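Local structure of methylxanthine N1-demethylase NdmA (Pseudomonas putida, 6ICN) at residues 57-61 against 271-275; 29-34 against 143-149. The protein catalyses the N1-demethylation of caffeine to theobromine and formaldehyde, as a Rieske oxygenase with a [2Fe-2S] cluster and a non-heme metal centre. One frame throughout, in Å; residues are numbered along the deposited sequence.

Contact 1: 57-61 against 271-275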
ATOM      1  N   VAL A  57       4.337  16.561 -22.129  1.00 15.93           N
ATOM      2  CA  VAL A  57       2.991  16.210 -22.563  1.00 16.47           C
ATOM      3  C   VAL A  57       3.111  15.184 -23.682  1.00 17.69           C
ATOM      4  O   VAL A  57       4.177  14.996 -24.274  1.00 17.47           O
ATOM      5  CB  VAL A  57       2.174  17.424 -23.043  1.00 17.90           C
ATOM      6  CG1 VAL A  57       2.092  18.480 -21.926  1.00 16.17           C
ATOM      7  CG2 VAL A  57       2.802  18.026 -24.307  1.00 15.80           C
ATOM      8  N   LYS A  58       2.001  14.491 -23.945  1.00 17.59           N
ATOM      9  CA  LYS A  58       1.940  13.471 -24.988  1.00 16.56           C
ATOM     10  C   LYS A  58       0.699  13.697 -25.828  1.00 18.01           C
ATOM     11  O   LYS A  58      -0.391  13.930 -25.293  1.00 19.34           O
ATOM     12  CB  LYS A  58       1.924  12.045 -24.400  1.00 19.82           C
ATOM     13  CG  LYS A  58       1.875  10.966 -25.478  1.00 22.38           C
ATOM     14  CD  LYS A  58       1.841   9.557 -24.865  1.00 28.69           C
ATOM     15  CE  LYS A  58       3.220   9.076 -24.493  1.00 34.21           C
ATOM     16  NZ  LYS A  58       3.155   7.688 -23.946  1.00 40.12           N
ATOM     17  N   LEU A  59       0.874  13.638 -27.145  1.00 15.61           N
ATOM     18  CA  LEU A  59      -0.195  13.937 -28.088  1.00 14.90           C
ATOM     19  C   LEU A  59      -0.027  13.003 -29.269  1.00 16.84           C
ATOM     20  O   LEU A  59       1.045  12.990 -29.883  1.00 16.37           O
ATOM     21  CB  LEU A  59      -0.127  15.404 -28.530  1.00 14.42           C
ATOM     22  CG  LEU A  59      -1.013  15.747 -29.721  1.00 15.24           C
ATOM     23  CD1 LEU A  59      -2.473  15.541 -29.358  1.00 15.25           C
ATOM     24  CD2 LEU A  59      -0.778  17.210 -30.109  1.00 16.31           C
ATOM     25  N   LEU A  60      -1.058  12.200 -29.555  1.00 15.92           N
ATOM     26  CA  LEU A  60      -1.011  11.236 -30.667  1.00 16.81           C
ATOM     27  C   LEU A  60       0.278  10.414 -30.634  1.00 19.10           C
ATOM     28  O   LEU A  60       0.938  10.217 -31.660  1.00 20.13           O
ATOM     29  CB  LEU A  60      -1.173  11.954 -32.011  1.00 17.34           C
ATOM     30  CG  LEU A  60      -2.532  12.633 -32.148  1.00 17.34           C
ATOM     31  CD1 LEU A  60      -2.559  13.655 -33.303  1.00 20.11           C
ATOM     32  CD2 LEU A  60      -3.623  11.589 -32.332  1.00 18.71           C
ATOM     33  N   ASN A  61       0.658   9.971 -29.428  1.00 17.84           N
ATOM     34  CA  ASN A  61       1.843   9.160 -29.141  1.00 22.74           C
ATOM     35  C   ASN A  61       3.171   9.883 -29.355  1.00 23.18           C
ATOM     36  O   ASN A  61       4.224   9.233 -29.315  1.00 25.42           O
ATOM     37  CB  ASN A  61       1.846   7.854 -29.949  1.00 26.21           C
ATOM     38  CG  ASN A  61       2.334   6.663 -29.130  1.00 36.35           C
ATOM     39  OD1 ASN A  61       2.184   6.622 -27.903  1.00 32.97           O
ATOM     40  ND2 ASN A  61       2.940   5.693 -29.809  1.00 40.48           N
ATOM     41  N   CYS A 271      -7.946  15.495 -25.515  1.00 18.40           N
ATOM     42  CA  CYS A 271      -6.617  15.283 -26.085  1.00 18.40           C
ATOM     43  C   CYS A 271      -6.434  13.806 -26.416  1.00 18.17           C
ATOM     44  O   CYS A 271      -6.476  12.961 -25.504  1.00 17.42           O
ATOM     45  CB  CYS A 271      -5.529  15.729 -25.125  1.00 18.73           C
ATOM     46  SG  CYS A 271      -3.819  15.463 -25.715  1.00 21.43           S
ATOM     47  N   PRO A 272      -6.247  13.451 -27.679  1.00 16.91           N
ATOM     48  CA  PRO A 272      -5.919  12.063 -28.022  1.00 18.63           C
ATOM     49  C   PRO A 272      -4.477  11.752 -27.655  1.00 19.42           C
ATOM     50  O   PRO A 272      -3.543  11.991 -28.427  1.00 19.79           O
ATOM     51  CB  PRO A 272      -6.147  12.020 -29.537  1.00 20.20           C
ATOM     52  CG  PRO A 272      -5.782  13.411 -29.979  1.00 19.70           C
ATOM     53  CD  PRO A 272      -6.291  14.319 -28.876  1.00 19.98           C
ATOM     54  N   VAL A 273      -4.282  11.225 -26.455  1.00 18.60           N
ATOM     55  CA  VAL A 273      -2.926  11.049 -25.951  1.00 20.18           C
ATOM     56  C   VAL A 273      -2.235   9.927 -26.701  1.00 20.31           C
ATOM     57  O   VAL A 273      -1.072  10.054 -27.117  1.00 19.80           O
ATOM     58  CB  VAL A 273      -2.955  10.792 -24.431  1.00 19.98           C
ATOM     59  CG1 VAL A 273      -1.589  10.310 -23.940  1.00 20.21           C
ATOM     60  CG2 VAL A 273      -3.374  12.056 -23.694  1.00 20.71           C
ATOM     61  N   ASP A 274      -2.931   8.803 -26.864  1.00 22.76           N
ATOM     62  CA  ASP A 274      -2.428   7.705 -27.678  1.00 25.05           C
ATOM     63  C   ASP A 274      -3.626   6.896 -28.173  1.00 24.60           C
ATOM     64  O   ASP A 274      -4.768   7.371 -28.119  1.00 24.98           O
ATOM     65  CB  ASP A 274      -1.399   6.873 -26.896  1.00 22.22           C
ATOM     66  CG  ASP A 274      -1.963   6.247 -25.625  1.00 26.92           C
ATOM     67  OD1 ASP A 274      -3.177   5.970 -25.547  1.00 23.98           O
ATOM     68  OD2 ASP A 274      -1.174   6.016 -24.688  1.00 29.38           O
ATOM     69  N   SER A 275      -3.367   5.666 -28.619  1.00 26.53           N
ATOM     70  CA  SER A 275      -4.393   4.847 -29.258  1.00 30.15           C
ATOM     71  C   SER A 275      -5.537   4.476 -28.328  1.00 26.95           C
ATOM     72  O   SER A 275      -6.619   4.125 -28.820  1.00 28.48           O
ATOM     73  CB  SER A 275      -3.766   3.564 -29.817  1.00 26.07           C
ATOM     74  OG  SER A 275      -3.433   2.667 -28.774  1.00 31.45           O
TER
HETATM   75  O   HOH W   1       1.327   6.163 -25.133  1.00 37.77           O
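Leu60 and Pro272 meet where the Rieske domain of this oxygenase abuts its catalytic domain: strand 57-59, at the margin of the Rieske-domain sheet, turns into a loop beside residues 271-274 of the catalytic sheet. The strands cross almost perpendicularly, at 95°, so they form no shared ladder; the turn at Leu60 and Asn61, both with positive phi, instead aims two successive amides at two successive carbonyls. Asparagine tolerates this left-handed backbone comparatively well. Leu60 N gives a nearly straight bond to Pro272 O (2.7 Å), and Asn61 N reaches Val273 O at 2.9 Å, tilted 28° from the carbonyl plane.

The apolar side is close-packed. Leu60 CD2 lies 3.7 Å from Pro272 CG, while Leu59 CD1 reaches that ring and Cys271 SG, with His36 of strand 35-40 also touching Leu59 and Pro272. Compact, rigid proline suits a place where two leucine branches must rest.

The opposite margin is wetter. Lys58, its CG anti to the backbone N (chi1 -179°), runs its methylenes across Val273, CD standing 3.6 Å from CG1, and its NZ donates to a water. With alanine at this position the valine methyl would probably lose its cover and the water its lysine donor. Asp274 OD1 is held by His276 N and Thr277 OG1, while OD2 accepts from the same water, which also donates to Asn61 OD1 at 2.9 Å.

Contact 2: 29-34 against 143-149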
ATOM      1  N   GLU A  29      -3.137   9.523 -38.971  1.00 31.00           N
ATOM      2  CA  GLU A  29      -2.259  10.582 -39.442  1.00 28.78           C
ATOM      3  C   GLU A  29      -3.021  11.886 -39.637  1.00 25.17           C
ATOM      4  O   GLU A  29      -2.518  12.966 -39.305  1.00 22.93           O
ATOM      5  CB  GLU A  29      -1.578  10.132 -40.739  1.00 29.82           C
ATOM      6  CG  GLU A  29      -0.779  11.195 -41.442  1.00 33.00           C
ATOM      7  CD  GLU A  29       0.589  11.425 -40.825  1.00 39.25           C
ATOM      8  OE1 GLU A  29       1.000  10.635 -39.938  1.00 39.92           O
ATOM      9  OE2 GLU A  29       1.259  12.401 -41.244  1.00 40.77           O
ATOM     10  N   TYR A  30      -4.258  11.803 -40.138  1.00 24.08           N
ATOM     11  CA  TYR A  30      -5.002  13.016 -40.449  1.00 21.31           C
ATOM     12  C   TYR A  30      -5.254  13.859 -39.203  1.00 21.34           C
ATOM     13  O   TYR A  30      -5.349  15.085 -39.300  1.00 19.51           O
ATOM     14  CB  TYR A  30      -6.319  12.667 -41.169  1.00 23.92           C
ATOM     15  CG  TYR A  30      -7.489  12.282 -40.279  1.00 20.99           C
ATOM     16  CD1 TYR A  30      -7.567  11.016 -39.694  1.00 24.01           C
ATOM     17  CD2 TYR A  30      -8.518  13.170 -40.046  1.00 20.12           C
ATOM     18  CE1 TYR A  30      -8.639  10.672 -38.886  1.00 26.36           C
ATOM     19  CE2 TYR A  30      -9.607  12.838 -39.250  1.00 21.71           C
ATOM     20  CZ  TYR A  30      -9.648  11.586 -38.662  1.00 22.76           C
ATOM     21  OH  TYR A  30     -10.717  11.249 -37.866  1.00 23.77           O
ATOM     22  N   LEU A  31      -5.328  13.233 -38.020  1.00 18.21           N
ATOM     23  CA  LEU A  31      -5.560  14.000 -36.797  1.00 18.81           C
ATOM     24  C   LEU A  31      -4.405  14.939 -36.452  1.00 17.44           C
ATOM     25  O   LEU A  31      -4.620  15.906 -35.716  1.00 19.49           O
ATOM     26  CB  LEU A  31      -5.825  13.044 -35.623  1.00 17.91           C
ATOM     27  CG  LEU A  31      -7.116  12.233 -35.775  1.00 19.73           C
ATOM     28  CD1 LEU A  31      -7.236  11.202 -34.633  1.00 24.67           C
ATOM     29  CD2 LEU A  31      -8.310  13.155 -35.766  1.00 17.97           C
ATOM     30  N   ARG A  32      -3.198  14.686 -36.970  1.00 16.85           N
ATOM     31  CA  ARG A  32      -2.055  15.555 -36.686  1.00 18.92           C
ATOM     32  C   ARG A  32      -2.255  16.959 -37.240  1.00 17.67           C
ATOM     33  O   ARG A  32      -1.587  17.893 -36.793  1.00 17.69           O
ATOM     34  CB  ARG A  32      -0.761  14.952 -37.259  1.00 19.04           C
ATOM     35  CG  ARG A  32      -0.392  13.585 -36.674  1.00 21.22           C
ATOM     36  CD  ARG A  32       0.809  12.947 -37.375  1.00 24.56           C
ATOM     37  NE  ARG A  32       1.995  13.802 -37.347  1.00 26.45           N
ATOM     38  CZ  ARG A  32       2.932  13.739 -36.408  1.00 29.65           C
ATOM     39  NH1 ARG A  32       2.819  12.848 -35.427  1.00 27.19           N
ATOM     40  NH2 ARG A  32       3.977  14.559 -36.451  1.00 27.82           N
ATOM     41  N   HIS A  33      -3.181  17.135 -38.184  1.00 19.42           N
ATOM     42  CA  HIS A  33      -3.392  18.442 -38.797  1.00 17.46           C
ATOM     43  C   HIS A  33      -4.276  19.368 -37.985  1.00 17.91           C
ATOM     44  O   HIS A  33      -4.397  20.544 -38.340  1.00 20.64           O
ATOM     45  CB  HIS A  33      -3.981  18.248 -40.208  1.00 21.31           C
ATOM     46  CG  HIS A  33      -2.996  17.658 -41.160  1.00 21.06           C
ATOM     47  ND1 HIS A  33      -2.217  18.434 -41.991  1.00 20.19           N
ATOM     48  CD2 HIS A  33      -2.597  16.378 -41.357  1.00 23.47           C
ATOM     49  CE1 HIS A  33      -1.404  17.659 -42.678  1.00 22.41           C
ATOM     50  NE2 HIS A  33      -1.618  16.407 -42.318  1.00 24.61           N
ATOM     51  N   PHE A  34      -4.902  18.886 -36.907  1.00 18.24           N
ATOM     52  CA  PHE A  34      -5.759  19.711 -36.067  1.00 17.33           C
ATOM     53  C   PHE A  34      -5.000  20.213 -34.843  1.00 17.54           C
ATOM     54  O   PHE A  34      -3.970  19.659 -34.448  1.00 17.39           O
ATOM     55  CB  PHE A  34      -6.985  18.927 -35.606  1.00 17.30           C
ATOM     56  CG  PHE A  34      -7.926  18.570 -36.721  1.00 16.83           C
ATOM     57  CD1 PHE A  34      -8.795  19.529 -37.229  1.00 18.63           C
ATOM     58  CD2 PHE A  34      -7.958  17.278 -37.228  1.00 18.73           C
ATOM     59  CE1 PHE A  34      -9.674  19.210 -38.268  1.00 18.95           C
ATOM     60  CE2 PHE A  34      -8.834  16.949 -38.259  1.00 19.13           C
ATOM     61  CZ  PHE A  34      -9.693  17.922 -38.761  1.00 18.83           C
ATOM     62  N   ILE A 143      -1.619  22.434 -29.300  1.00 15.11           N
ATOM     63  CA  ILE A 143      -0.524  22.076 -30.194  1.00 14.46           C
ATOM     64  C   ILE A 143      -1.082  21.524 -31.502  1.00 17.38           C
ATOM     65  O   ILE A 143      -2.016  20.717 -31.497  1.00 16.13           O
ATOM     66  CB  ILE A 143       0.435  21.050 -29.549  1.00 14.10           C
ATOM     67  CG1 ILE A 143       1.182  21.699 -28.382  1.00 15.66           C
ATOM     68  CG2 ILE A 143       1.444  20.520 -30.577  1.00 14.62           C
ATOM     69  CD1 ILE A 143       2.054  20.694 -27.619  1.00 15.90           C
ATOM     70  N   ARG A 144      -0.507  21.967 -32.632  1.00 16.28           N
ATOM     71  CA  ARG A 144      -0.790  21.361 -33.934  1.00 15.81           C
ATOM     72  C   ARG A 144       0.487  20.723 -34.453  1.00 17.40           C
ATOM     73  O   ARG A 144       1.475  21.422 -34.716  1.00 18.54           O
ATOM     74  CB  ARG A 144      -1.321  22.384 -34.944  1.00 19.06           C
ATOM     75  CG  ARG A 144      -1.590  21.755 -36.330  1.00 19.06           C
ATOM     76  CD  ARG A 144      -2.277  22.755 -37.251  1.00 19.76           C
ATOM     77  NE  ARG A 144      -1.466  23.962 -37.454  1.00 21.34           N
ATOM     78  CZ  ARG A 144      -1.898  25.047 -38.090  1.00 24.57           C
ATOM     79  NH1 ARG A 144      -3.125  25.079 -38.598  1.00 21.28           N
ATOM     80  NH2 ARG A 144      -1.100  26.099 -38.240  1.00 23.52           N
ATOM     81  N   LEU A 145       0.464  19.397 -34.615  1.00 16.03           N
ATOM     82  CA  LEU A 145       1.689  18.685 -34.965  1.00 15.38           C
ATOM     83  C   LEU A 145       2.089  18.904 -36.418  1.00 18.65           C
ATOM     84  O   LEU A 145       3.285  18.986 -36.726  1.00 18.72           O
ATOM     85  CB  LEU A 145       1.529  17.192 -34.689  1.00 16.96           C
ATOM     86  CG  LEU A 145       1.525  16.824 -33.203  1.00 17.55           C
ATOM     87  CD1 LEU A 145       1.078  15.389 -33.037  1.00 19.05           C
ATOM     88  CD2 LEU A 145       2.915  17.028 -32.610  1.00 20.94           C
ATOM     89  N   ASP A 146       1.120  18.942 -37.324  1.00 18.17           N
ATOM     90  CA  ASP A 146       1.369  19.133 -38.752  1.00 20.92           C
ATOM     91  C   ASP A 146       0.638  20.394 -39.203  1.00 19.20           C
ATOM     92  O   ASP A 146      -0.603  20.447 -39.195  1.00 19.45           O
ATOM     93  CB  ASP A 146       0.914  17.917 -39.558  1.00 20.49           C
ATOM     94  CG  ASP A 146       1.474  17.914 -40.975  1.00 24.00           C
ATOM     95  OD1 ASP A 146       1.591  19.009 -41.553  1.00 24.34           O
ATOM     96  OD2 ASP A 146       1.818  16.828 -41.498  1.00 26.47           O
ATOM     97  N   SER A 147       1.407  21.406 -39.608  1.00 20.51           N
ATOM     98  CA  SER A 147       0.831  22.665 -40.046  1.00 20.15           C
ATOM     99  C   SER A 147       0.875  22.822 -41.564  1.00 21.77           C
ATOM    100  O   SER A 147       0.531  23.895 -42.065  1.00 23.94           O
ATOM    101  CB  SER A 147       1.546  23.846 -39.379  1.00 23.29           C
ATOM    102  OG  SER A 147       1.447  23.791 -37.952  1.00 22.75           O
ATOM    103  N   SER A 148       1.247  21.765 -42.297  1.00 21.92           N
ATOM    104  CA  SER A 148       1.533  21.909 -43.728  1.00 24.27           C
ATOM    105  C   SER A 148       0.273  22.157 -44.553  1.00 27.02           C
ATOM    106  O   SER A 148       0.344  22.809 -45.604  1.00 27.11           O
ATOM    107  CB  SER A 148       2.279  20.679 -44.242  1.00 26.69           C
ATOM    108  OG  SER A 148       1.488  19.495 -44.152  1.00 26.11           O
ATOM    109  N   PHE A 149      -0.890  21.663 -44.115  1.00 25.66           N
ATOM    110  CA  PHE A 149      -2.114  21.973 -44.850  1.00 25.86           C
ATOM    111  C   PHE A 149      -2.618  23.371 -44.541  1.00 25.13           C
ATOM    112  O   PHE A 149      -3.358  23.944 -45.345  1.00 29.20           O
ATOM    113  CB  PHE A 149      -3.239  20.980 -44.529  1.00 25.94           C
ATOM    114  CG  PHE A 149      -3.060  19.623 -45.126  1.00 26.34           C
ATOM    115  CD1 PHE A 149      -1.931  19.297 -45.860  1.00 24.64           C
ATOM    116  CD2 PHE A 149      -4.050  18.660 -44.961  1.00 24.33           C
ATOM    117  CE1 PHE A 149      -1.782  18.028 -46.400  1.00 29.29           C
ATOM    118  CE2 PHE A 149      -3.915  17.402 -45.504  1.00 24.57           C
ATOM    119  CZ  PHE A 149      -2.784  17.075 -46.222  1.00 28.45           C
TER
HETATM  120  O   HOH W   2       1.977  14.552 -40.110  1.00 32.50           O
HETATM  121  O   HOH W   3      -1.862  18.151 -33.647  1.00 21.11           O
HETATM  122  O   HOH W   4       4.673  16.983 -38.329  1.00 37.63           O
HETATM  123  O   HOH W   5      -1.897  21.016 -41.449  1.00 21.82           O
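His33 lies between Asp146 and Phe149, its ring gripped on both faces where the segment leading into strand 35-40 passes the loop after strand 140-144. From CB, near Asp146 O, the side chain leaves with CG anti to the carbonyl carbon (chi1 -69°), which carries the ring into this slot. His33 CG comes within 4.1 Å of Phe149 CD2. ND1 bonds to a water that also joins Asp146 O and Phe149 N. His33 CE1 sits over the centre of the Phe149 ring, and on the other face of the imidazole it is 3.4 Å from Asp146 CG. CD2 turns its edge to Tyr30 O; at the tip, His33 NE2 lies 3.6 Å from Asp146 OD2. The His33 and Phe149 rings stack face to face, planes 28° apart, and Asp146 CB makes a CH-pi contact over the imidazole.

In an Asx turn Asp146 OD1 accepts from Ser148 N. Ser148 OG also donates to Asp146 OD1, at 2.6 Å. Asp146 N bonds to Arg32 O (3.0 Å). Arg32, salt-bridged to Glu62, lays its guanidinium against Leu145. One water joins Arg32 NE, Glu29 OE2 and Asp146 OD2. Stacked beside a carboxylate, the imidazole would probably have its protonated form favoured.

Overall arrangement
From the N terminus the chain first supplies 29-34, then strand 35-40 and, after a helix, 57-61. It continues through the cluster-binding part of the Rieske domain before 143-149 returns to close contact 2, a loop with 108 residues between its ends. Only after entering the catalytic domain does 271-275 close contact 1 against 57-61, across 209 residues. The loops therefore cross rather than nest. Contact 2 ties the N-terminal lead-in to the Rieske-domain sheet, whereas contact 1 joins that sheet to the catalytic one. With centres about 13 Å apart they touch directly: Leu60 packs on Arg32, and Leu59 on Leu145.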